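Long-range contact in AbiEi antitoxin C-terminal domain-containing protein (Mycobacterium tuberculosis, PDB 1ZEL), which probably binds DNA through a winged-helix, helix-turn-helix region and carries an AbiEi antitoxin-type C-terminal domain: residues L187-W200 against R226-L238. Residues are numbered along the deposited sequence; the frame is centred on the assembly and turned at random.
Sequences LVQIATRPASFGPW and RPTSAWQRASYLL. With FMT (formic acid), chain G; FMT (formic acid), chain H.
Ala191 fits as a knob into a hole formed by Ala230, Arg233, Ala234 and Leu237. Its CB lies 3.8 Å from Ala234 CB. Small residues on both sides let the helices come close: the axes of 187-192 and 228-238 approach to 8.1 Å, their directions 121° apart. Beyond the alanines the packing is purely apolar. The side chains of Leu187 and Leu237 lie alongside each other, running opposite ways, and Leu187 CD2 rests on Ala234 CB at 3.7 Å. Leu237 CD1 also meets Ile190 CG1, while its CD2 reaches the edge of the Trp200 ring. That ring is held by a hydrogen bond from Trp200 NE1 to Pro194 O (2.9 Å).

The other end is polar and partly open to solvent. Here helix 183-192 stops, and Arg233 bends at chi3 (-76°) to bring its guanidinium edge to the last carbonyls. Arg233 NE gives a short, nearly straight hydrogen bond to Ala191 O (2.6 Å, 167°), in the plane of both groups. Arg233 NH2 adds weak bonds to Ala191 O and Thr192 O. Pro194 CG packs beside Arg233 NE, and Arg233 NH1 hydrogen-bonds to Arg263 O. Water 1 links Thr192 O to Ser229 OG. Nearby, Thr192 OG1 touches Ala230 CB at 3.4 Å and hydrogen-bonds back to Val188 O. Arg226 CD passes obliquely by Thr192 OG1 (3.6 Å); Arg226 NH1 hydrogen-bonds to Leu222 O. The chemistry implies an alanine- and leucine-lined core closed at one end by arginine-to-carbonyl hydrogen bonds, where the positive charge probably complements the helix dipole.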
ATOM      1  N   LEU A 187       9.655   8.206   0.435  1.00 19.61           N
ATOM      2  CA  LEU A 187      10.270   9.349  -0.214  1.00 19.72           C
ATOM      3  C   LEU A 187      11.166   8.835  -1.340  1.00 19.03           C
ATOM      4  O   LEU A 187      11.178   9.388  -2.451  1.00 20.22           O
ATOM      5  CB  LEU A 187      11.081  10.179   0.786  1.00 18.99           C
ATOM      6  CG  LEU A 187      11.585  11.548   0.323  1.00 19.12           C
ATOM      7  CD1 LEU A 187      11.669  12.526   1.510  1.00 16.30           C
ATOM      8  CD2 LEU A 187      12.971  11.386  -0.378  1.00 16.51           C
ATOM      9  N   VAL A 188      11.938   7.791  -1.061  1.00 18.86           N
ATOM     10  CA  VAL A 188      12.819   7.254  -2.105  1.00 18.78           C
ATOM     11  C   VAL A 188      12.005   6.691  -3.275  1.00 18.54           C
ATOM     12  O   VAL A 188      12.382   6.846  -4.434  1.00 19.20           O
ATOM     13  CB  VAL A 188      13.814   6.236  -1.559  1.00 18.20           C
ATOM     14  CG1 VAL A 188      14.586   5.590  -2.704  1.00 17.53           C
ATOM     15  CG2 VAL A 188      14.786   6.957  -0.579  1.00 16.79           C
ATOM     16  N   GLN A 189      10.872   6.078  -2.970  1.00 17.73           N
ATOM     17  CA  GLN A 189      10.022   5.530  -4.020  1.00 17.93           C
ATOM     18  C   GLN A 189       9.579   6.634  -4.965  1.00 18.86           C
ATOM     19  O   GLN A 189       9.716   6.524  -6.182  1.00 19.12           O
ATOM     20  CB  GLN A 189       8.776   4.864  -3.428  1.00 17.26           C
ATOM     21  CG  GLN A 189       7.855   4.291  -4.520  1.00 14.67           C
ATOM     22  CD  GLN A 189       6.429   4.143  -4.070  1.00 20.60           C
ATOM     23  OE1 GLN A 189       6.168   3.850  -2.914  1.00 19.98           O
ATOM     24  NE2 GLN A 189       5.488   4.328  -4.991  1.00 21.30           N
ATOM     25  N   ILE A 190       9.028   7.705  -4.399  1.00 18.26           N
ATOM     26  CA  ILE A 190       8.429   8.727  -5.244  1.00 19.35           C
ATOM     27  C   ILE A 190       9.506   9.606  -5.939  1.00 19.45           C
ATOM     28  O   ILE A 190       9.249  10.187  -6.993  1.00 19.39           O
ATOM     29  CB  ILE A 190       7.416   9.545  -4.424  1.00 19.30           C
ATOM     30  CG1 ILE A 190       8.126  10.364  -3.355  1.00 19.58           C
ATOM     31  CG2 ILE A 190       6.440   8.589  -3.697  1.00 20.27           C
ATOM     32  CD1 ILE A 190       7.169  11.299  -2.584  1.00 18.54           C
ATOM     33  N   ALA A 191      10.699   9.703  -5.350  1.00 18.68           N
ATOM     34  CA  ALA A 191      11.833  10.365  -6.032  1.00 19.32           C
ATOM     35  C   ALA A 191      12.356   9.483  -7.178  1.00 19.77           C
ATOM     36  O   ALA A 191      12.667   9.976  -8.276  1.00 19.86           O
ATOM     37  CB  ALA A 191      12.967  10.653  -5.030  1.00 18.76           C
ATOM     38  N   THR A 192      12.450   8.184  -6.930  1.00 18.92           N
ATOM     39  CA  THR A 192      12.980   7.259  -7.939  1.00 19.47           C
ATOM     40  C   THR A 192      12.050   7.156  -9.133  1.00 20.17           C
ATOM     41  O   THR A 192      12.513   7.205 -10.303  1.00 19.91           O
ATOM     42  CB  THR A 192      13.250   5.854  -7.337  1.00 19.23           C
ATOM     43  OG1 THR A 192      14.223   5.971  -6.301  1.00 20.71           O
ATOM     44  CG2 THR A 192      13.757   4.865  -8.395  1.00 22.26           C
ATOM     45  N   ARG A 193      10.752   7.021  -8.846  1.00 19.92           N
ATOM     46  CA  ARG A 193       9.752   6.840  -9.898  1.00 21.23           C
ATOM     47  C   ARG A 193       8.530   7.702  -9.587  1.00 20.47           C
ATOM     48  O   ARG A 193       7.554   7.196  -9.077  1.00 20.12           O
ATOM     49  CB  ARG A 193       9.344   5.361  -9.988  1.00 20.43           C
ATOM     50  CG  ARG A 193      10.412   4.487 -10.687  1.00 25.61           C
ATOM     51  CD  ARG A 193      10.077   3.028 -10.635  1.00 32.79           C
ATOM     52  NE  ARG A 193      11.290   2.219 -10.674  1.00 38.78           N
ATOM     53  CZ  ARG A 193      11.312   0.903 -10.858  1.00 40.01           C
ATOM     54  NH1 ARG A 193      10.179   0.237 -11.048  1.00 41.72           N
ATOM     55  NH2 ARG A 193      12.470   0.257 -10.861  1.00 40.31           N
ATOM     56  N   PRO A 194       8.608   9.012  -9.863  1.00 21.25           N
ATOM     57  CA  PRO A 194       7.481   9.885  -9.540  1.00 21.20           C
ATOM     58  C   PRO A 194       6.161   9.432 -10.154  1.00 21.37           C
ATOM     59  O   PRO A 194       5.120   9.714  -9.594  1.00 22.16           O
ATOM     60  CB  PRO A 194       7.912  11.243 -10.093  1.00 20.10           C
ATOM     61  CG  PRO A 194       9.424  11.174 -10.118  1.00 23.65           C
ATOM     62  CD  PRO A 194       9.760   9.762 -10.406  1.00 21.97           C
ATOM     63  N   ALA A 195       6.204   8.706 -11.275  1.00 22.06           N
ATOM     64  CA  ALA A 195       4.979   8.302 -11.991  1.00 22.44           C
ATOM     65  C   ALA A 195       4.264   7.159 -11.258  1.00 22.56           C
ATOM     66  O   ALA A 195       3.067   6.906 -11.500  1.00 22.18           O
ATOM     67  CB  ALA A 195       5.299   7.890 -13.465  1.00 23.10           C
ATOM     68  N   SER A 196       4.982   6.514 -10.329  1.00 21.28           N
ATOM     69  CA  SER A 196       4.420   5.436  -9.541  1.00 21.43           C
ATOM     70  C   SER A 196       3.490   5.956  -8.466  1.00 22.00           C
ATOM     71  O   SER A 196       2.736   5.178  -7.869  1.00 22.19           O
ATOM     72  CB  SER A 196       5.522   4.597  -8.892  1.00 22.08           C
ATOM     73  OG  SER A 196       6.119   5.298  -7.819  1.00 20.83           O
ATOM     74  N   PHE A 197       3.528   7.266  -8.230  1.00 20.99           N
ATOM     75  CA  PHE A 197       2.730   7.865  -7.166  1.00 22.01           C
ATOM     76  C   PHE A 197       1.635   8.743  -7.765  1.00 22.52           C
ATOM     77  O   PHE A 197       1.900   9.566  -8.648  1.00 23.63           O
ATOM     78  CB  PHE A 197       3.631   8.664  -6.227  1.00 20.27           C
ATOM     79  CG  PHE A 197       2.916   9.222  -5.031  1.00 21.60           C
ATOM     80  CD1 PHE A 197       2.753   8.464  -3.868  1.00 21.50           C
ATOM     81  CD2 PHE A 197       2.468  10.527  -5.040  1.00 17.40           C
ATOM     82  CE1 PHE A 197       2.109   9.013  -2.738  1.00 21.31           C
ATOM     83  CE2 PHE A 197       1.817  11.078  -3.934  1.00 21.97           C
ATOM     84  CZ  PHE A 197       1.647  10.334  -2.783  1.00 19.66           C
ATOM     85  N   GLY A 198       0.403   8.561  -7.305  1.00 23.34           N
ATOM     86  CA  GLY A 198      -0.743   9.254  -7.915  1.00 23.10           C
ATOM     87  C   GLY A 198      -1.079  10.634  -7.355  1.00 22.90           C
ATOM     88  O   GLY A 198      -0.994  11.638  -8.067  1.00 22.07           O
ATOM     89  N   PRO A 199      -1.461  10.705  -6.068  1.00 22.79           N
ATOM     90  CA  PRO A 199      -1.980  11.992  -5.553  1.00 22.78           C
ATOM     91  C   PRO A 199      -0.909  13.027  -5.141  1.00 22.53           C
ATOM     92  O   PRO A 199      -0.858  13.478  -3.986  1.00 23.09           O
ATOM     93  CB  PRO A 199      -2.858  11.554  -4.379  1.00 22.37           C
ATOM     94  CG  PRO A 199      -2.161  10.292  -3.849  1.00 24.25           C
ATOM     95  CD  PRO A 199      -1.493   9.632  -5.046  1.00 22.63           C
ATOM     96  N   TRP A 200      -0.069  13.426  -6.096  1.00 21.55           N
ATOM     97  CA  TRP A 200       0.956  14.441  -5.820  1.00 21.17           C
ATOM     98  C   TRP A 200       0.396  15.730  -5.226  1.00 20.82           C
ATOM     99  O   TRP A 200       0.959  16.266  -4.275  1.00 21.28           O
ATOM    100  CB  TRP A 200       1.776  14.748  -7.080  1.00 21.14           C
ATOM    101  CG  TRP A 200       2.848  13.737  -7.309  1.00 18.36           C
ATOM    102  CD1 TRP A 200       2.782  12.654  -8.121  1.00 18.27           C
ATOM    103  CD2 TRP A 200       4.122  13.688  -6.665  1.00 16.96           C
ATOM    104  NE1 TRP A 200       3.952  11.944  -8.057  1.00 20.92           N
ATOM    105  CE2 TRP A 200       4.799  12.563  -7.173  1.00 18.53           C
ATOM    106  CE3 TRP A 200       4.770  14.506  -5.741  1.00 15.40           C
ATOM    107  CZ2 TRP A 200       6.097  12.212  -6.767  1.00 19.24           C
ATOM    108  CZ3 TRP A 200       6.057  14.162  -5.335  1.00 19.72           C
ATOM    109  CH2 TRP A 200       6.709  13.029  -5.862  1.00 19.16           C
ATOM    110  N   ARG A 226      20.170   3.265  -6.617  1.00 19.83           N
ATOM    111  CA  ARG A 226      19.213   3.967  -7.462  1.00 20.10           C
ATOM    112  C   ARG A 226      19.990   4.847  -8.463  1.00 19.68           C
ATOM    113  O   ARG A 226      21.158   5.191  -8.226  1.00 18.37           O
ATOM    114  CB  ARG A 226      18.248   4.863  -6.638  1.00 20.73           C
ATOM    115  CG  ARG A 226      17.560   4.273  -5.403  1.00 21.86           C
ATOM    116  CD  ARG A 226      16.475   3.241  -5.705  1.00 24.98           C
ATOM    117  NE  ARG A 226      17.093   2.009  -6.216  1.00 22.79           N
ATOM    118  CZ  ARG A 226      17.803   1.148  -5.493  1.00 23.69           C
ATOM    119  NH1 ARG A 226      17.993   1.334  -4.181  1.00 22.99           N
ATOM    120  NH2 ARG A 226      18.329   0.081  -6.086  1.00 26.17           N
ATOM    121  N   PRO A 227      19.350   5.218  -9.584  1.00 19.78           N
ATOM    122  CA  PRO A 227      20.039   6.133 -10.501  1.00 19.52           C
ATOM    123  C   PRO A 227      20.305   7.488  -9.847  1.00 19.45           C
ATOM    124  O   PRO A 227      19.678   7.832  -8.835  1.00 19.52           O
ATOM    125  CB  PRO A 227      19.045   6.294 -11.646  1.00 20.10           C
ATOM    126  CG  PRO A 227      18.114   5.090 -11.541  1.00 21.59           C
ATOM    127  CD  PRO A 227      18.013   4.833 -10.077  1.00 19.67           C
ATOM    128  N   THR A 228      21.237   8.249 -10.404  1.00 18.61           N
ATOM    129  CA  THR A 228      21.593   9.556  -9.832  1.00 17.71           C
ATOM    130  C   THR A 228      20.398  10.476  -9.769  1.00 17.49           C
ATOM    131  O   THR A 228      20.247  11.264  -8.833  1.00 16.61           O
ATOM    132  CB  THR A 228      22.733  10.187 -10.636  1.00 18.50           C
ATOM    133  OG1 THR A 228      23.823   9.256 -10.664  1.00 18.23           O
ATOM    134  CG2 THR A 228      23.189  11.510 -10.014  1.00 14.78           C
ATOM    135  N   SER A 229      19.523  10.370 -10.772  1.00 18.28           N
ATOM    136  CA  SER A 229      18.292  11.158 -10.798  1.00 18.96           C
ATOM    137  C   SER A 229      17.437  11.004  -9.545  1.00 18.87           C
ATOM    138  O   SER A 229      16.816  11.969  -9.105  1.00 18.11           O
ATOM    139  CB  SER A 229      17.470  10.841 -12.052  1.00 19.96           C
ATOM    140  OG  SER A 229      17.178   9.468 -12.121  1.00 22.60           O
ATOM    141  N   ALA A 230      17.399   9.795  -8.981  1.00 19.39           N
ATOM    142  CA  ALA A 230      16.654   9.541  -7.734  1.00 19.03           C
ATOM    143  C   ALA A 230      17.231  10.335  -6.581  1.00 20.21           C
ATOM    144  O   ALA A 230      16.485  10.915  -5.795  1.00 19.33           O
ATOM    145  CB  ALA A 230      16.640   8.044  -7.400  1.00 19.35           C
ATOM    146  N   TRP A 231      18.569  10.374  -6.508  1.00 19.39           N
ATOM    147  CA  TRP A 231      19.280  11.135  -5.501  1.00 18.99           C
ATOM    148  C   TRP A 231      18.979  12.616  -5.643  1.00 18.78           C
ATOM    149  O   TRP A 231      18.692  13.300  -4.653  1.00 19.16           O
ATOM    150  CB  TRP A 231      20.790  10.911  -5.651  1.00 19.49           C
ATOM    151  CG  TRP A 231      21.259   9.576  -5.193  1.00 17.65           C
ATOM    152  CD1 TRP A 231      21.186   8.399  -5.878  1.00 21.02           C
ATOM    153  CD2 TRP A 231      21.918   9.289  -3.945  1.00 18.11           C
ATOM    154  NE1 TRP A 231      21.764   7.384  -5.129  1.00 19.94           N
ATOM    155  CE2 TRP A 231      22.218   7.906  -3.942  1.00 20.74           C
ATOM    156  CE3 TRP A 231      22.289  10.073  -2.838  1.00 21.30           C
ATOM    157  CZ2 TRP A 231      22.873   7.282  -2.860  1.00 22.62           C
ATOM    158  CZ3 TRP A 231      22.926   9.458  -1.756  1.00 20.12           C
ATOM    159  CH2 TRP A 231      23.198   8.068  -1.771  1.00 20.75           C
ATOM    160  N   GLN A 232      19.026  13.107  -6.881  1.00 18.51           N
ATOM    161  CA  GLN A 232      18.696  14.520  -7.163  1.00 18.04           C
ATOM    162  C   GLN A 232      17.289  14.855  -6.706  1.00 17.96           C
ATOM    163  O   GLN A 232      17.076  15.842  -5.979  1.00 18.27           O
ATOM    164  CB  GLN A 232      18.870  14.837  -8.656  1.00 17.59           C
ATOM    165  CG  GLN A 232      20.323  14.750  -9.119  1.00 19.28           C
ATOM    166  CD  GLN A 232      20.430  14.679 -10.623  1.00 20.54           C
ATOM    167  OE1 GLN A 232      20.514  13.597 -11.182  1.00 20.79           O
ATOM    168  NE2 GLN A 232      20.410  15.830 -11.288  1.00 18.53           N
ATOM    169  N   ARG A 233      16.329  14.044  -7.136  1.00 17.48           N
ATOM    170  CA  ARG A 233      14.943  14.261  -6.751  1.00 18.79           C
ATOM    171  C   ARG A 233      14.678  14.126  -5.259  1.00 19.18           C
ATOM    172  O   ARG A 233      13.939  14.944  -4.677  1.00 18.72           O
ATOM    173  CB  ARG A 233      14.001  13.401  -7.592  1.00 18.47           C
ATOM    174  CG  ARG A 233      14.083  13.779  -9.057  1.00 19.53           C
ATOM    175  CD  ARG A 233      12.919  13.268  -9.844  1.00 24.43           C
ATOM    176  NE  ARG A 233      13.044  11.850 -10.090  1.00 28.85           N
ATOM    177  CZ  ARG A 233      13.438  11.308 -11.235  1.00 28.30           C
ATOM    178  NH1 ARG A 233      13.778  12.066 -12.269  1.00 25.68           N
ATOM    179  NH2 ARG A 233      13.491   9.987 -11.335  1.00 24.93           N
ATOM    180  N   ALA A 234      15.323  13.152  -4.618  1.00 18.74           N
ATOM    181  CA  ALA A 234      15.123  12.949  -3.175  1.00 20.00           C
ATOM    182  C   ALA A 234      15.681  14.119  -2.400  1.00 19.65           C
ATOM    183  O   ALA A 234      15.098  14.568  -1.408  1.00 19.82           O
ATOM    184  CB  ALA A 234      15.801  11.644  -2.713  1.00 19.77           C
ATOM    185  N   SER A 235      16.836  14.602  -2.848  1.00 20.58           N
ATOM    186  CA  SER A 235      17.482  15.725  -2.188  1.00 20.65           C
ATOM    187  C   SER A 235      16.675  17.002  -2.353  1.00 19.97           C
ATOM    188  O   SER A 235      16.552  17.797  -1.407  1.00 19.44           O
ATOM    189  CB  SER A 235      18.914  15.908  -2.680  1.00 20.70           C
ATOM    190  OG  SER A 235      19.636  14.717  -2.473  1.00 22.39           O
ATOM    191  N   TYR A 236      16.113  17.191  -3.548  1.00 20.29           N
ATOM    192  CA  TYR A 236      15.201  18.299  -3.810  1.00 19.59           C
ATOM    193  C   TYR A 236      13.913  18.240  -2.964  1.00 19.56           C
ATOM    194  O   TYR A 236      13.375  19.278  -2.566  1.00 18.93           O
ATOM    195  CB  TYR A 236      14.820  18.301  -5.291  1.00 19.68           C
ATOM    196  CG  TYR A 236      13.918  19.442  -5.670  1.00 18.15           C
ATOM    197  CD1 TYR A 236      14.388  20.750  -5.672  1.00 17.85           C
ATOM    198  CD2 TYR A 236      12.594  19.216  -6.046  1.00 15.87           C
ATOM    199  CE1 TYR A 236      13.569  21.816  -6.030  1.00 20.86           C
ATOM    200  CE2 TYR A 236      11.764  20.283  -6.399  1.00 21.86           C
ATOM    201  CZ  TYR A 236      12.256  21.574  -6.385  1.00 24.22           C
ATOM    202  OH  TYR A 236      11.438  22.622  -6.747  1.00 23.66           O
ATOM    203  N   LEU A 237      13.402  17.035  -2.714  1.00 19.08           N
ATOM    204  CA  LEU A 237      12.269  16.873  -1.773  1.00 19.21           C
ATOM    205  C   LEU A 237      12.642  17.328  -0.353  1.00 19.10           C
ATOM    206  O   LEU A 237      11.862  18.026   0.317  1.00 20.28           O
ATOM    207  CB  LEU A 237      11.722  15.417  -1.799  1.00 19.49           C
ATOM    208  CG  LEU A 237      10.953  15.020  -3.090  1.00 20.31           C
ATOM    209  CD1 LEU A 237      10.597  13.531  -3.064  1.00 20.35           C
ATOM    210  CD2 LEU A 237       9.679  15.856  -3.327  1.00 19.68           C
ATOM    211  N   LEU A 238      13.852  17.006   0.099  1.00 19.01           N
ATOM    212  CA  LEU A 238      14.294  17.523   1.398  1.00 19.44           C
ATOM    213  C   LEU A 238      14.269  19.040   1.412  1.00 19.32           C
ATOM    214  O   LEU A 238      13.797  19.636   2.374  1.00 18.83           O
ATOM    215  CB  LEU A 238      15.678  17.012   1.792  1.00 19.27           C
ATOM    216  CG  LEU A 238      15.822  15.512   2.095  1.00 23.70           C
ATOM    217  CD1 LEU A 238      17.175  15.190   2.709  1.00 16.34           C
ATOM    218  CD2 LEU A 238      14.721  15.023   2.995  1.00 27.66           C
TER
HETATM  219  C   FMT G 707      17.380   1.295  -9.055  1.00 33.73           C
HETATM  220  O1  FMT G 707      16.223   1.692  -9.120  1.00 33.74           O
HETATM  221  O2  FMT G 707      17.715   0.143  -9.319  1.00 34.09           O
HETATM  222  C   FMT H 710      24.182   7.683  -7.837  1.00 24.68           C
HETATM  223  O1  FMT H 710      24.732   8.729  -8.203  1.00 25.19           O
HETATM  224  O2  FMT H 710      24.486   7.084  -6.803  1.00 24.69           O
HETATM  225  O   HOH W   1      15.289   7.482 -10.736  1.00 26.66           O